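Local coordinates for protein putative metal-dependent phosphoesterase (Bifidobacterium adolescentis, PDB 3O0F) that hydrolyses phosphoester bonds as a metal-dependent phosphoesterase of the PHP family, with two iron ions and one zinc ion bound beside an AMP pocket, at residues D49-A54 and E75-D80. Numbering follows the deposited sequence. Where two conformers were deposited one is given.
With ZN (zinc ion), chain C; FE (Fe (III) ion), chain D; FE (Fe (III) ion), chain E.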
loop_
_atom_site.group_PDB
_atom_site.type_symbol
_atom_site.label_atom_id
_atom_site.label_comp_id
_atom_site.label_asym_id
_atom_site.label_seq_id
_atom_site.Cartn_x
_atom_site.Cartn_y
_atom_site.Cartn_z
ATOM N N ASP A 49 5.205 1.369 1.188
ATOM C CA ASP A 49 4.697 1.062 2.515
ATOM C C ASP A 49 3.521 1.951 2.974
ATOM O O ASP A 49 3.371 3.085 2.520
ATOM C CB ASP A 49 5.828 1.135 3.549
ATOM C CG ASP A 49 6.803 -0.025 3.414
ATOM O OD1 ASP A 49 6.326 -1.184 3.508
ATOM O OD2 ASP A 49 8.012 0.232 3.216
ATOM N N HIS A 50 2.718 1.416 3.894
ATOM C CA HIS A 50 1.520 2.086 4.418
ATOM C C HIS A 50 1.898 3.330 5.225
ATOM O O HIS A 50 2.692 3.234 6.148
ATOM C CB HIS A 50 0.765 1.135 5.343
ATOM C CG HIS A 50 0.225 -0.060 4.651
ATOM N ND1 HIS A 50 -0.954 -0.024 3.939
ATOM C CD2 HIS A 50 0.695 -1.329 4.550
ATOM C CE1 HIS A 50 -1.177 -1.213 3.413
ATOM N NE2 HIS A 50 -0.209 -2.023 3.790
ATOM N N ASP A 51 1.357 4.484 4.831
ATOM C CA ASP A 51 1.376 5.738 5.631
ATOM C C ASP A 51 2.768 6.197 6.135
ATOM O O ASP A 51 2.914 6.638 7.269
ATOM C CB ASP A 51 0.381 5.585 6.781
ATOM C CG ASP A 51 -0.988 5.164 6.293
ATOM O OD1 ASP A 51 -1.545 5.901 5.451
ATOM O OD2 ASP A 51 -1.513 4.102 6.721
ATOM N N THR A 52 3.786 6.034 5.289
ATOM C CA THR A 52 5.165 6.306 5.677
ATOM C C THR A 52 6.103 6.455 4.475
ATOM O O THR A 52 5.854 5.906 3.383
ATOM C CB THR A 52 5.726 5.168 6.586
ATOM O OG1 THR A 52 6.969 5.578 7.184
ATOM C CG2 THR A 52 5.923 3.840 5.776
ATOM N N THR A 53 7.211 7.161 4.720
ATOM C CA THR A 53 8.391 7.156 3.830
ATOM C C THR A 53 9.616 6.607 4.548
ATOM O O THR A 53 10.751 6.827 4.117
ATOM C CB THR A 53 8.718 8.601 3.374
ATOM O OG1 THR A 53 8.993 9.405 4.540
ATOM C CG2 THR A 53 7.540 9.177 2.635
ATOM N N ALA A 54 9.417 5.872 5.643
ATOM C CA ALA A 54 10.559 5.510 6.524
ATOM C C ALA A 54 11.606 4.610 5.847
ATOM O O ALA A 54 12.798 4.662 6.184
ATOM C CB ALA A 54 10.042 4.882 7.859
ATOM N N GLU A 75 1.637 3.841 0.341
ATOM C CA GLU A 75 0.225 3.488 0.199
ATOM C C GLU A 75 -0.520 4.179 1.345
ATOM O O GLU A 75 -0.278 3.931 2.523
ATOM C CB GLU A 75 -0.001 1.965 0.223
ATOM C CG GLU A 75 -1.451 1.653 0.080
ATOM C CD GLU A 75 -1.764 0.182 -0.200
ATOM O OE1 GLU A 75 -0.884 -0.621 -0.064
ATOM O OE2 GLU A 75 -2.887 -0.127 -0.653
ATOM N N ILE A 76 -1.404 5.089 0.982
ATOM C CA ILE A 76 -2.046 5.938 1.962
ATOM C C ILE A 76 -3.429 5.376 2.256
ATOM O O ILE A 76 -4.252 5.182 1.336
ATOM C CB ILE A 76 -2.183 7.394 1.460
ATOM C CG1 ILE A 76 -0.812 7.922 1.026
ATOM C CG2 ILE A 76 -2.818 8.297 2.559
ATOM C CD1 ILE A 76 -0.837 9.309 0.399
ATOM N N THR A 77 -3.685 5.184 3.545
ATOM C CA THR A 77 -4.985 4.720 4.022
ATOM C C THR A 77 -5.999 5.872 3.966
ATOM O O THR A 77 -5.733 6.951 4.478
ATOM C CB THR A 77 -4.842 4.240 5.520
ATOM O OG1 THR A 77 -3.688 3.406 5.659
ATOM C CG2 THR A 77 -6.073 3.459 6.023
ATOM N N ALA A 78 -7.144 5.649 3.346
ATOM C CA ALA A 78 -8.113 6.680 3.159
ATOM C C ALA A 78 -9.537 6.100 3.171
ATOM O O ALA A 78 -9.718 4.882 3.201
ATOM C CB ALA A 78 -7.824 7.477 1.852
ATOM N N VAL A 79 -10.526 6.987 3.189
ATOM C CA VAL A 79 -11.931 6.592 3.154
ATOM C C VAL A 79 -12.732 7.527 2.266
ATOM O O VAL A 79 -12.464 8.725 2.219
ATOM C CB VAL A 79 -12.575 6.566 4.584
ATOM C CG1 VAL A 79 -12.377 7.900 5.306
ATOM C CG2 VAL A 79 -14.056 6.247 4.483
ATOM N N ASP A 80 -13.733 6.977 1.580
ATOM C CA ASP A 80 -14.657 7.758 0.765
ATOM C C ASP A 80 -16.129 7.359 1.018
ATOM O O ASP A 80 -16.586 6.280 0.620
ATOM C CB ASP A 80 -14.288 7.602 -0.707
ATOM C CG ASP A 80 -14.894 8.678 -1.567
ATOM O OD1 ASP A 80 -16.063 9.029 -1.299
ATOM O OD2 ASP A 80 -14.227 9.135 -2.528
HETATM ZN ZN ZN C . 0.150 -4.059 3.311
HETATM FE FE FE D . -4.032 -1.903 -0.243
HETATM FE FE FE E . -0.696 -2.648 -0.772
HETATM O O HOH W 1 -2.415 2.092 3.546
HETATM O O HOH W 2 -3.463 7.971 5.914
HETATM O O HOH W 3 -2.682 -2.899 -1.345
#
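Glu75 meets His50 at a single parallel beta bridge: its N donates to Asp49 O (2.9 Å), and its O accepts from Asp51 N (2.9 Å) while also drawing a CA-H···O contact from His50. The two side chains run alongside each other toward the metals, carboxylate and imidazole planes only 15° apart. With CG anti to the backbone N (chi1 180°) and the chain extended, Glu75 reaches both irons, OE1 on one and OE2 on the other. His50 NE2 binds zinc at 2.1 Å, and an in-plane water accepts from ND1 (2.6 Å) and donates to Glu75 O and Thr77 OG1; with both nitrogens engaged, the ring's rotation is held. Beyond Ile76, whose CA lies near Asp51 OD1, Thr77 is gripped twice by the Asp51 carboxylate: its N donates almost straight (174°) to OD1, and its OG1 to the syn lone pair of OD2 (2.5 Å). An alanine at Asp51 would probably leave Thr77 N and OG1 without their shared acceptor and deprive Arg110 of its salt bridge to this carboxylate. The loop from strand 44-47 then turns away toward helix 56-66; helices 97-124 and 185-194 pack against Ile76, and strand 83-90 pairs antiparallel alongside.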